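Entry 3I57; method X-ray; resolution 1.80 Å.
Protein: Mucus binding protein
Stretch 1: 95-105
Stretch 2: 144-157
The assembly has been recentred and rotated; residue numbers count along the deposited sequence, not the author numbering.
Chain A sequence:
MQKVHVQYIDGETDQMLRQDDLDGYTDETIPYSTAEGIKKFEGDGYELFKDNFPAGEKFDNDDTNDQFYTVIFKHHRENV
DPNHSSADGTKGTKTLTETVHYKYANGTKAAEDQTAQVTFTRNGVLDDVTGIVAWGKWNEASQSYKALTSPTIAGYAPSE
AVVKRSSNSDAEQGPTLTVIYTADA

Stretch 1 95-105: TLTETVHYKYA
Stretch 2 144-157: SYKALTSPTIAGYA

At the apolar centre of this contact in a mucus binding protein, Val100 (t) places CG2 3.7 Å from CD1 of Leu148 (m, chi2 t), two compact branched side chains filling a buried site; the pair illustrates how a β-strand can hold a loop-rich segment without any direct hydrogen bond between them, provided alternate side chains meet it and water joins the polar groups. The strand that enters at Thr95 and runs through Leu96 to Tyr102 is extended, and Leu96, Glu98, Val100 and Tyr102 turn their CB toward the second stretch, while Thr97 and Thr99 point away. The chains run in the same direction, with CA–CA separations of 7.2 Å for Glu98–Tyr145, 8.3 Å for Val100–Leu148, 7.9 Å for Tyr102–Ser150 and 9.2 Å for Tyr104–Tyr156, too wide for backbone pairing; 573 Å² is buried.

Tyr102 (m, chi2 −72°) offers one ring face to Pro151, whose CD lies 3.8 Å from the ring centroid, close to the normal; the proline ring, puckered C-gamma endo, sets its CD over the ring face. Farther along, Tyr104 (m, chi2 −76°) directs its ring edge at the face of Tyr156 (m, chi2 −94°), centroids 4.8 Å apart and planes at 59°. A type II turn from Ile153, closed by Tyr156 N to Ile153 O at 3.0 Å, ends at Tyr156; Gly155, at phi/psi 92/−1, accepts angles that would jam a CB against the preceding carbonyl. Ile153 CG2 lies 3.7 Å from Tyr104 OH.

At the other end, Tyr145 (m, chi2 −84°) packs its ring face against Glu98 (t, t, chi3 52°), whose CB is 3.5 Å from the ring centroid; the aliphatic part packs on the ring while OE1 reaches water 1. Water 1 lies 2.7 Å from both Glu98 OE1 and Lys146 O, placed to donate to either, though it has more acceptors in reach than protons. Water 2 hydrogen-bonds Tyr102 OH (2.8 Å) and donates to Leu148 O (2.9 Å) and Ser150 OG (2.7 Å; Ser150 m).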

# COMPACT_ATOMS: atom_id res chain seq x y z
N THR A 95 -10.12 1.64 -12.31
CA THR A 95 -11.28 1.87 -13.17
C THR A 95 -11.18 0.93 -14.38
O THR A 95 -10.14 0.86 -15.05
CB THR A 95 -11.36 3.35 -13.58
OG1 THR A 95 -11.53 4.16 -12.40
CG2 THR A 95 -12.52 3.60 -14.56
N LEU A 96 -12.24 0.16 -14.61
CA LEU A 96 -12.29 -0.74 -15.76
C LEU A 96 -13.29 -0.22 -16.79
O LEU A 96 -14.25 0.46 -16.43
CB LEU A 96 -12.72 -2.15 -15.34
CG LEU A 96 -11.93 -2.86 -14.25
CD1 LEU A 96 -12.45 -4.30 -14.13
CD2 LEU A 96 -10.46 -2.87 -14.62
N THR A 97 -13.07 -0.58 -18.05
CA THR A 97 -13.90 -0.07 -19.13
C THR A 97 -14.55 -1.22 -19.90
O THR A 97 -13.89 -2.19 -20.29
CB THR A 97 -13.06 0.78 -20.12
OG1 THR A 97 -12.53 1.91 -19.44
CG2 THR A 97 -13.91 1.27 -21.31
N GLU A 98 -15.87 -1.11 -20.10
CA GLU A 98 -16.57 -2.07 -20.93
C GLU A 98 -16.65 -1.46 -22.33
O GLU A 98 -16.96 -0.28 -22.46
CB GLU A 98 -17.98 -2.32 -20.37
CG GLU A 98 -18.91 -2.88 -21.44
CD GLU A 98 -20.34 -3.05 -20.93
OE1 GLU A 98 -20.87 -2.05 -20.39
OE2 GLU A 98 -20.90 -4.17 -21.09
N THR A 99 -16.36 -2.25 -23.37
CA THR A 99 -16.42 -1.76 -24.76
C THR A 99 -17.37 -2.65 -25.55
O THR A 99 -17.21 -3.88 -25.55
CB THR A 99 -15.04 -1.85 -25.45
OG1 THR A 99 -14.12 -1.05 -24.71
CG2 THR A 99 -15.11 -1.30 -26.87
N VAL A 100 -18.34 -2.02 -26.19
CA VAL A 100 -19.27 -2.73 -27.06
C VAL A 100 -19.10 -2.27 -28.50
O VAL A 100 -19.22 -1.07 -28.81
CB VAL A 100 -20.72 -2.50 -26.65
CG1 VAL A 100 -21.67 -3.30 -27.59
CG2 VAL A 100 -20.92 -2.86 -25.16
N HIS A 101 -18.78 -3.22 -29.36
CA HIS A 101 -18.68 -3.01 -30.78
C HIS A 101 -20.02 -3.30 -31.44
O HIS A 101 -20.82 -4.11 -30.94
CB HIS A 101 -17.62 -3.95 -31.40
CG HIS A 101 -16.25 -3.80 -30.82
ND1 HIS A 101 -15.58 -2.60 -30.77
CD2 HIS A 101 -15.41 -4.73 -30.31
CE1 HIS A 101 -14.38 -2.79 -30.25
NE2 HIS A 101 -14.26 -4.08 -29.95
N TYR A 102 -20.25 -2.68 -32.60
CA TYR A 102 -21.51 -2.86 -33.35
C TYR A 102 -21.16 -3.18 -34.78
O TYR A 102 -20.52 -2.37 -35.46
CB TYR A 102 -22.43 -1.63 -33.28
CG TYR A 102 -22.79 -1.25 -31.86
CD1 TYR A 102 -23.69 -2.02 -31.11
CD2 TYR A 102 -22.19 -0.14 -31.26
CE1 TYR A 102 -23.99 -1.69 -29.80
CE2 TYR A 102 -22.47 0.20 -29.96
CZ TYR A 102 -23.37 -0.56 -29.23
OH TYR A 102 -23.60 -0.18 -27.92
N LYS A 103 -21.54 -4.37 -35.22
CA LYS A 103 -21.10 -4.91 -36.51
C LYS A 103 -22.21 -5.60 -37.27
O LYS A 103 -23.19 -6.04 -36.69
CB LYS A 103 -19.96 -5.92 -36.30
CG LYS A 103 -18.69 -5.33 -35.64
CD LYS A 103 -17.61 -6.39 -35.38
CE LYS A 103 -16.32 -5.79 -34.79
NZ LYS A 103 -15.18 -6.79 -34.81
N TYR A 104 -22.05 -5.71 -38.59
CA TYR A 104 -22.93 -6.55 -39.37
C TYR A 104 -22.33 -7.96 -39.33
O TYR A 104 -21.28 -8.15 -38.74
CB TYR A 104 -23.08 -5.98 -40.79
CG TYR A 104 -23.76 -4.63 -40.83
CD1 TYR A 104 -25.13 -4.52 -40.65
CD2 TYR A 104 -23.04 -3.45 -41.06
CE1 TYR A 104 -25.76 -3.31 -40.69
CE2 TYR A 104 -23.66 -2.22 -41.10
CZ TYR A 104 -25.03 -2.16 -40.93
OH TYR A 104 -25.69 -0.96 -40.94
N ALA A 105 -22.96 -8.96 -39.95
CA ALA A 105 -22.45 -10.35 -39.87
C ALA A 105 -21.04 -10.60 -40.41
O ALA A 105 -20.37 -11.53 -39.98
CB ALA A 105 -23.43 -11.32 -40.49
N SER A 144 -21.36 -3.10 -11.55
CA SER A 144 -22.11 -3.19 -12.82
C SER A 144 -21.95 -1.92 -13.67
O SER A 144 -21.89 -0.80 -13.14
CB SER A 144 -23.59 -3.52 -12.55
OG SER A 144 -24.13 -2.55 -11.68
N TYR A 145 -21.84 -2.12 -14.98
CA TYR A 145 -21.69 -1.02 -15.92
C TYR A 145 -23.06 -0.45 -16.14
O TYR A 145 -24.04 -1.17 -15.96
CB TYR A 145 -21.11 -1.53 -17.26
CG TYR A 145 -19.67 -1.99 -17.08
CD1 TYR A 145 -18.63 -1.08 -17.12
CD2 TYR A 145 -19.37 -3.33 -16.82
CE1 TYR A 145 -17.32 -1.47 -16.94
CE2 TYR A 145 -18.03 -3.74 -16.65
CZ TYR A 145 -17.02 -2.80 -16.71
OH TYR A 145 -15.70 -3.17 -16.53
N LYS A 146 -23.12 0.83 -16.49
CA LYS A 146 -24.38 1.44 -16.93
C LYS A 146 -24.89 0.63 -18.13
O LYS A 146 -24.09 0.14 -18.93
CB LYS A 146 -24.10 2.87 -17.37
CG LYS A 146 -25.37 3.69 -17.61
CD LYS A 146 -25.05 5.01 -18.30
CE LYS A 146 -26.35 5.74 -18.65
NZ LYS A 146 -27.31 5.72 -17.50
N ALA A 147 -26.21 0.48 -18.26
CA ALA A 147 -26.77 -0.17 -19.45
C ALA A 147 -26.47 0.59 -20.73
O ALA A 147 -26.62 1.81 -20.81
CB ALA A 147 -28.30 -0.38 -19.30
N LEU A 148 -26.04 -0.14 -21.75
CA LEU A 148 -25.75 0.47 -23.05
C LEU A 148 -26.78 0.04 -24.07
O LEU A 148 -26.94 -1.14 -24.34
CB LEU A 148 -24.35 0.07 -23.51
CG LEU A 148 -23.23 0.45 -22.55
CD1 LEU A 148 -21.86 0.12 -23.13
CD2 LEU A 148 -23.32 1.94 -22.18
N THR A 149 -27.50 1.01 -24.62
CA THR A 149 -28.56 0.70 -25.57
C THR A 149 -27.96 0.67 -26.96
O THR A 149 -27.31 1.63 -27.40
CB THR A 149 -29.67 1.74 -25.54
OG1 THR A 149 -30.20 1.82 -24.20
CG2 THR A 149 -30.80 1.34 -26.51
N SER A 150 -28.15 -0.45 -27.63
CA SER A 150 -27.66 -0.57 -28.99
C SER A 150 -28.46 0.40 -29.88
O SER A 150 -29.68 0.54 -29.72
CB SER A 150 -27.78 -2.01 -29.48
OG SER A 150 -27.04 -2.90 -28.63
N PRO A 151 -27.77 1.07 -30.80
CA PRO A 151 -28.47 2.02 -31.67
C PRO A 151 -29.47 1.35 -32.59
O PRO A 151 -29.32 0.18 -32.95
CB PRO A 151 -27.35 2.64 -32.52
CG PRO A 151 -26.13 1.75 -32.32
CD PRO A 151 -26.31 1.14 -30.94
N THR A 152 -30.47 2.12 -33.00
CA THR A 152 -31.45 1.65 -33.97
C THR A 152 -30.96 1.96 -35.37
O THR A 152 -30.62 3.10 -35.67
CB THR A 152 -32.79 2.32 -33.72
OG1 THR A 152 -33.27 1.92 -32.44
CG2 THR A 152 -33.82 1.95 -34.82
N ILE A 153 -30.87 0.93 -36.19
CA ILE A 153 -30.42 1.08 -37.56
C ILE A 153 -31.55 0.57 -38.47
O ILE A 153 -31.91 -0.61 -38.42
CB ILE A 153 -29.10 0.30 -37.79
CG1 ILE A 153 -28.07 0.71 -36.73
CG2 ILE A 153 -28.53 0.54 -39.20
CD1 ILE A 153 -26.69 0.10 -36.93
N ALA A 154 -32.13 1.47 -39.27
CA ALA A 154 -33.26 1.08 -40.11
C ALA A 154 -32.94 -0.16 -40.91
O ALA A 154 -31.89 -0.26 -41.55
CB ALA A 154 -33.65 2.24 -41.06
N GLY A 155 -33.85 -1.13 -40.87
CA GLY A 155 -33.73 -2.31 -41.69
C GLY A 155 -33.01 -3.44 -40.99
O GLY A 155 -32.84 -4.51 -41.57
N TYR A 156 -32.59 -3.20 -39.75
CA TYR A 156 -31.81 -4.17 -38.99
C TYR A 156 -32.26 -4.25 -37.52
O TYR A 156 -32.87 -3.33 -36.99
CB TYR A 156 -30.32 -3.82 -39.03
CG TYR A 156 -29.70 -3.95 -40.40
CD1 TYR A 156 -29.07 -5.12 -40.78
CD2 TYR A 156 -29.75 -2.90 -41.31
CE1 TYR A 156 -28.49 -5.26 -42.04
CE2 TYR A 156 -29.16 -3.02 -42.58
CZ TYR A 156 -28.54 -4.20 -42.93
OH TYR A 156 -27.96 -4.36 -44.17
N ALA A 157 -31.93 -5.37 -36.89
CA ALA A 157 -32.19 -5.60 -35.47
C ALA A 157 -30.90 -6.08 -34.82
O ALA A 157 -30.25 -6.99 -35.32
CB ALA A 157 -33.27 -6.64 -35.27
O HOH W 1 -23.40 -2.41 -19.51
O HOH W 2 -25.41 -1.95 -26.67